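Local structure of mandelate racemase / muconate lactonizing enzyme family protein (Agrobacterium tumefaciens, 4DXK) at the interface of chains A and B. The protein belongs to the mandelate racemase subgroup of the enolase superfamily and probably catalyses a metal-dependent reaction on a carboxylate substrate. Numbering follows the deposited sequence. Chains: chain A/B, Mandelate racemase / muconate lactonizing enzyme family protein.

Contact 1: the interface of chains A and B. Residues chain A 105, 107-109, 111, 335, 337; chain B 59-62, 95, 302.
Just past helix 103-106 the chain of A:Leu107, A:Gly108 and A:Gly109 turns with positive phi at both glycines, a path suited to residues without a side chain, and turns the carbonyl of A:Gly108 toward the start of helix 61-68 of chain B. The carbonyl O of A:Gly108 takes the backbone N of B:Asp62 at 3.1 Å in a nearly straight bond, so a first-turn amide of that helix is satisfied by the partner chain. B:Asp62 also crosses with its side chain. Its CG lies beside its own backbone N, anti to the carbonyl carbon, and OD2 receives ND2 of A:Asn335 at 2.9 Å on the anti lone pair, the amide and carboxylate planes being turned 58° apart. An amide suits this place because its two N-H groups serve two acceptors: the same ND2 also donates to the carbonyl O of A:Gly109, on a lone pair, at 3.0 Å. Bonds in two directions hold the amide's rotation, and its OD1 shares a water with B:Asp62 OD2. The carboxylate has a cationic neighbour in its own chain, B:Arg302, whose NH2 lies 3.6 Å from OD2; this charge probably favours the ionised acid. B:Arg302, with CG in the crowded position between its backbone N and carbonyl carbon but extended from CG to NE, reaches across with NH2 to the carbonyl O of A:Leu107 at 2.9 Å, meeting it from above the carbonyl plane. On the other flank A:Gln105, with CG anti to its backbone N and bent at chi2, points its amide at B:Leu59 and B:Phe95. The flexible chain lets NE2 sit 3.5 Å above the phenyl face, toward the rim, with the amide and ring planes steeply inclined at 74°. That NE2 gives an N-H to the carbonyl O of B:Leu59 at 2.9 Å, in the carbonyl plane and on a lone pair.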
loop_
_atom_site.group_PDB
_atom_site.type_symbol
_atom_site.label_atom_id
_atom_site.label_comp_id
_atom_site.label_asym_id
_atom_site.label_seq_id
_atom_site.Cartn_x
_atom_site.Cartn_y
_atom_site.Cartn_z
ATOM N N GLN A 105 -28.702 -31.209 -3.288
ATOM C CA GLN A 105 -27.978 -32.119 -4.164
ATOM C C GLN A 105 -27.496 -31.406 -5.423
ATOM O O GLN A 105 -26.340 -31.545 -5.827
ATOM C CB GLN A 105 -28.831 -33.330 -4.544
ATOM C CG GLN A 105 -28.082 -34.278 -5.477
ATOM C CD GLN A 105 -26.810 -34.810 -4.839
ATOM O OE1 GLN A 105 -26.858 -35.408 -3.774
ATOM N NE2 GLN A 105 -25.674 -34.577 -5.479
ATOM N N LEU A 107 -26.799 -28.388 -5.835
ATOM C CA LEU A 107 -25.717 -27.461 -5.519
ATOM C C LEU A 107 -24.341 -28.131 -5.429
ATOM O O LEU A 107 -23.320 -27.436 -5.444
ATOM C CB LEU A 107 -26.011 -26.701 -4.221
ATOM C CG LEU A 107 -27.230 -25.785 -4.249
ATOM C CD1 LEU A 107 -27.525 -25.271 -2.853
ATOM C CD2 LEU A 107 -27.047 -24.641 -5.227
ATOM N N GLY A 108 -24.304 -29.457 -5.330
ATOM C CA GLY A 108 -23.059 -30.194 -5.153
ATOM C C GLY A 108 -23.091 -31.241 -4.056
ATOM O O GLY A 108 -22.060 -31.856 -3.738
ATOM N N GLY A 109 -24.263 -31.476 -3.477
ATOM C CA GLY A 109 -24.432 -32.565 -2.538
ATOM C C GLY A 109 -24.696 -32.141 -1.109
ATOM O O GLY A 109 -24.417 -31.000 -0.729
ATOM N N SER A 111 -23.383 -31.903 2.037
ATOM C CA SER A 111 -22.131 -31.974 2.772
ATOM C C SER A 111 -22.367 -32.271 4.248
ATOM O O SER A 111 -21.489 -32.799 4.928
ATOM C CB SER A 111 -21.331 -30.700 2.562
ATOM O OG SER A 111 -21.111 -30.498 1.172
ATOM N N ASN A 335 -25.359 -27.820 1.770
ATOM C CA ASN A 335 -24.360 -28.043 0.738
ATOM C C ASN A 335 -23.017 -27.356 0.998
ATOM O O ASN A 335 -21.964 -27.972 0.891
ATOM C CB ASN A 335 -24.864 -27.602 -0.636
ATOM C CG ASN A 335 -23.743 -27.489 -1.625
ATOM O OD1 ASN A 335 -23.270 -26.378 -1.920
ATOM N ND2 ASN A 335 -23.249 -28.624 -2.084
ATOM N N PRO A 337 -19.686 -26.228 2.128
ATOM C CA PRO A 337 -18.843 -26.733 3.216
ATOM C C PRO A 337 -18.561 -25.700 4.301
ATOM O O PRO A 337 -18.401 -26.065 5.466
ATOM C CB PRO A 337 -17.559 -27.161 2.493
ATOM C CG PRO A 337 -18.060 -27.593 1.145
ATOM C CD PRO A 337 -19.128 -26.566 0.805
ATOM N N LEU B 59 -22.547 -39.068 -4.474
ATOM C CA LEU B 59 -23.275 -37.832 -4.759
ATOM C C LEU B 59 -22.892 -36.672 -3.836
ATOM O O LEU B 59 -23.252 -35.524 -4.112
ATOM C CB LEU B 59 -24.791 -38.052 -4.704
ATOM C CG LEU B 59 -25.395 -39.027 -5.712
ATOM C CD1 LEU B 59 -26.918 -39.065 -5.574
ATOM C CD2 LEU B 59 -24.986 -38.655 -7.119
ATOM N N GLN B 60 -22.200 -36.954 -2.732
ATOM C CA GLN B 60 -21.725 -35.879 -1.851
ATOM C C GLN B 60 -20.426 -35.319 -2.410
ATOM O O GLN B 60 -19.351 -35.515 -1.841
ATOM C CB GLN B 60 -21.530 -36.403 -0.431
ATOM C CG GLN B 60 -22.820 -36.907 0.220
ATOM C CD GLN B 60 -22.589 -37.429 1.610
ATOM O OE1 GLN B 60 -22.013 -38.499 1.791
ATOM N NE2 GLN B 60 -23.006 -36.667 2.612
ATOM N N ILE B 61 -20.518 -34.655 -3.559
ATOM C CA ILE B 61 -19.331 -34.297 -4.334
ATOM C C ILE B 61 -18.444 -33.281 -3.622
ATOM O O ILE B 61 -17.237 -33.480 -3.486
ATOM C CB ILE B 61 -19.694 -33.817 -5.757
ATOM C CG1 ILE B 61 -20.430 -34.928 -6.514
ATOM C CG2 ILE B 61 -18.442 -33.385 -6.524
ATOM C CD1 ILE B 61 -20.729 -34.591 -7.974
ATOM N N ASP B 62 -19.043 -32.192 -3.154
ATOM C CA ASP B 62 -18.281 -31.173 -2.437
ATOM C C ASP B 62 -17.622 -31.756 -1.191
ATOM O O ASP B 62 -16.476 -31.423 -0.870
ATOM C CB ASP B 62 -19.177 -29.995 -2.057
ATOM C CG ASP B 62 -19.447 -29.078 -3.230
ATOM O OD1 ASP B 62 -18.504 -28.770 -3.993
ATOM O OD2 ASP B 62 -20.609 -28.661 -3.399
ATOM N N PHE B 95 -23.005 -38.438 -11.245
ATOM C CA PHE B 95 -24.113 -37.556 -10.893
ATOM C C PHE B 95 -24.973 -37.295 -12.143
ATOM O O PHE B 95 -26.205 -37.363 -12.084
ATOM C CB PHE B 95 -23.509 -36.273 -10.299
ATOM C CG PHE B 95 -24.505 -35.259 -9.758
ATOM C CD1 PHE B 95 -25.820 -35.580 -9.473
ATOM C CD2 PHE B 95 -24.070 -33.960 -9.518
ATOM C CE1 PHE B 95 -26.688 -34.607 -8.970
ATOM C CE2 PHE B 95 -24.933 -32.994 -9.025
ATOM C CZ PHE B 95 -26.233 -33.324 -8.746
ATOM N N ARG B 302 -15.103 -25.117 -11.316
ATOM C CA ARG B 302 -16.329 -24.345 -11.453
ATOM C C ARG B 302 -16.303 -23.136 -10.516
ATOM O O ARG B 302 -16.853 -22.073 -10.824
ATOM C CB ARG B 302 -17.580 -25.227 -11.233
ATOM C CG ARG B 302 -17.865 -25.643 -9.802
ATOM C CD ARG B 302 -18.799 -26.843 -9.774
ATOM N NE ARG B 302 -19.221 -27.260 -8.446
ATOM C CZ ARG B 302 -20.470 -27.175 -8.003
ATOM N NH1 ARG B 302 -21.423 -26.636 -8.760
ATOM N NH2 ARG B 302 -20.767 -27.620 -6.791
HETATM O O HOH W 1 -20.881 -25.888 -3.226
#

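Contact 2: the interface of chains A and B. Residues chain A 306, 309-312; chain B 273-274, 277, 307.
Where helix 297-310 of chain A ends, its last carbonyls meet helix 272-281 of chain B, and the packing is tightest around A:Trp311. B:Arg277, extended with CG anti to its backbone N (chi1 162°), lies over one indole face: CD stands 3.6 Å from the centroid of the six-membered ring, while NE makes a cation-pi contact with the five-membered ring. Guanidinium and indole planes are only 15° apart, so a broad aromatic suits this long cation. NH1 donates to the carbonyl O of A:Ala310 at 2.9 Å, on a lone pair, where the positive charge would probably suit the carbonyl end of the helix. The small methyl of A:Ala310 packs on CG of B:Arg273, and its backbone lies along the indole of B:Trp274, whose NE1 makes a weak hydrogen bond to the carbonyl O of A:Glu309. At the water-bearing side the fit is looser. B:Arg273, bent at chi3 (88°), swings its guanidinium over its neighbour B:Trp274. Its NH1 is shared by the carbonyl O of A:Ser306 at 3.1 Å and OE1 of A:Glu309 at 3.0 Å. The second is a salt bridge approached from above the carboxylate plane, and a water joins the same OE1 to NH2. B:Arg277 thus caps the helix end, while B:Arg273 grips its last turn, and the site probably helps hold two barrel domains together, if this pairing is the biological one.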
loop_
_atom_site.group_PDB
_atom_site.type_symbol
_atom_site.label_atom_id
_atom_site.label_comp_id
_atom_site.label_asym_id
_atom_site.label_seq_id
_atom_site.Cartn_x
_atom_site.Cartn_y
_atom_site.Cartn_z
ATOM N N SER A 306 -18.675 -20.048 -2.059
ATOM C CA SER A 306 -17.427 -20.720 -2.420
ATOM C C SER A 306 -16.252 -19.749 -2.452
ATOM O O SER A 306 -15.114 -20.140 -2.188
ATOM C CB SER A 306 -17.552 -21.479 -3.749
ATOM O OG SER A 306 -17.865 -20.619 -4.832
ATOM N N GLU A 309 -15.140 -19.135 1.122
ATOM C CA GLU A 309 -14.304 -20.252 1.541
ATOM C C GLU A 309 -12.865 -20.080 1.077
ATOM O O GLU A 309 -11.925 -20.473 1.772
ATOM C CB GLU A 309 -14.903 -21.577 1.046
ATOM C CG GLU A 309 -14.203 -22.801 1.625
ATOM C CD GLU A 309 -14.835 -24.123 1.224
ATOM O OE1 GLU A 309 -15.744 -24.133 0.374
ATOM O OE2 GLU A 309 -14.406 -25.159 1.773
ATOM N N ALA A 310 -12.686 -19.468 -0.094
ATOM C CA ALA A 310 -11.351 -19.171 -0.586
ATOM C C ALA A 310 -10.616 -18.214 0.352
ATOM O O ALA A 310 -9.389 -18.226 0.423
ATOM C CB ALA A 310 -11.394 -18.608 -2.013
ATOM N N TRP A 311 -11.375 -17.376 1.068
ATOM C CA TRP A 311 -10.820 -16.457 2.066
ATOM C C TRP A 311 -10.789 -17.054 3.477
ATOM O O TRP A 311 -10.519 -16.354 4.437
ATOM C CB TRP A 311 -11.559 -15.106 2.049
ATOM C CG TRP A 311 -10.910 -14.095 1.135
ATOM C CD1 TRP A 311 -10.160 -13.007 1.517
ATOM C CD2 TRP A 311 -10.916 -14.088 -0.299
ATOM N NE1 TRP A 311 -9.724 -12.329 0.406
ATOM C CE2 TRP A 311 -10.159 -12.974 -0.719
ATOM C CE3 TRP A 311 -11.482 -14.919 -1.273
ATOM C CZ2 TRP A 311 -9.966 -12.664 -2.071
ATOM C CZ3 TRP A 311 -11.279 -14.609 -2.614
ATOM C CH2 TRP A 311 -10.529 -13.496 -2.997
ATOM N N HIS A 312 -11.053 -18.353 3.598
ATOM C CA HIS A 312 -11.043 -19.033 4.899
ATOM C C HIS A 312 -12.144 -18.534 5.840
ATOM O O HIS A 312 -11.991 -18.601 7.067
ATOM C CB HIS A 312 -9.678 -18.906 5.606
ATOM C CG HIS A 312 -8.515 -19.367 4.783
ATOM N ND1 HIS A 312 -8.396 -20.661 4.328
ATOM C CD2 HIS A 312 -7.407 -18.716 4.359
ATOM C CE1 HIS A 312 -7.274 -20.785 3.645
ATOM N NE2 HIS A 312 -6.653 -19.620 3.648
ATOM N N ARG B 273 -8.780 -23.404 -5.680
ATOM C CA ARG B 273 -9.213 -22.027 -5.748
ATOM C C ARG B 273 -8.315 -21.086 -4.954
ATOM O O ARG B 273 -8.287 -19.889 -5.235
ATOM C CB ARG B 273 -10.675 -21.907 -5.354
ATOM C CG ARG B 273 -10.917 -21.843 -3.908
ATOM C CD ARG B 273 -12.415 -22.055 -3.664
ATOM N NE ARG B 273 -12.698 -23.480 -3.534
ATOM C CZ ARG B 273 -13.648 -23.975 -2.760
ATOM N NH1 ARG B 273 -14.488 -23.166 -2.123
ATOM N NH2 ARG B 273 -13.764 -25.281 -2.646
ATOM N N TRP B 274 -7.573 -21.619 -3.985
ATOM C CA TRP B 274 -6.684 -20.794 -3.176
ATOM C C TRP B 274 -5.510 -20.256 -3.990
ATOM O O TRP B 274 -5.089 -19.107 -3.797
ATOM C CB TRP B 274 -6.240 -21.553 -1.910
ATOM C CG TRP B 274 -7.407 -21.727 -0.977
ATOM C CD1 TRP B 274 -7.778 -20.883 0.028
ATOM C CD2 TRP B 274 -8.402 -22.761 -1.018
ATOM N NE1 TRP B 274 -8.929 -21.331 0.619
ATOM C CE2 TRP B 274 -9.339 -22.478 -0.007
ATOM C CE3 TRP B 274 -8.590 -23.900 -1.806
ATOM C CZ2 TRP B 274 -10.446 -23.297 0.242
ATOM C CZ3 TRP B 274 -9.693 -24.710 -1.564
ATOM C CH2 TRP B 274 -10.602 -24.407 -0.541
ATOM N N ARG B 277 -7.113 -17.454 -5.943
ATOM C CA ARG B 277 -7.216 -16.267 -5.095
ATOM C C ARG B 277 -5.886 -15.517 -5.078
ATOM O O ARG B 277 -5.843 -14.297 -5.261
ATOM C CB ARG B 277 -7.613 -16.643 -3.667
ATOM C CG ARG B 277 -7.321 -15.543 -2.639
ATOM C CD ARG B 277 -7.792 -15.921 -1.239
ATOM N NE ARG B 277 -7.205 -15.028 -0.236
ATOM C CZ ARG B 277 -7.032 -15.321 1.048
ATOM N NH1 ARG B 277 -7.434 -16.474 1.544
ATOM N NH2 ARG B 277 -6.444 -14.435 1.842
ATOM N N MET B 307 -15.405 -17.149 -9.561
ATOM C CA MET B 307 -14.577 -16.155 -8.884
ATOM C C MET B 307 -13.828 -15.280 -9.903
ATOM O O MET B 307 -13.712 -14.066 -9.712
ATOM C CB MET B 307 -13.618 -16.846 -7.908
ATOM C CG MET B 307 -12.696 -15.899 -7.140
ATOM S SD MET B 307 -11.583 -16.726 -5.980
ATOM C CE MET B 307 -12.256 -18.397 -6.045
HETATM O O HOH W 2 -16.105 -26.375 -1.273
#

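The centres of the C-alpha atoms of contact 1 and contact 2 lie about 17 Å apart along one two-fold interface, so each recurs with the chains exchanged. Helix 297-310 of chain B serves both: B:Arg302 reaches into contact 1 and B:Met307, further along, into contact 2. Its chain A counterpart, with the loop residues that follow it, supplies the partner surface of contact 2. Contact 1 adds helix 61-68 of chain B and helix 103-106 of chain A, both in the N-terminal family region, whereas contact 2 is confined to the C-terminal family region. Pairing thus involves both parts of each subunit. The deposited assembly holds eight copies, in which this pair may be a building block.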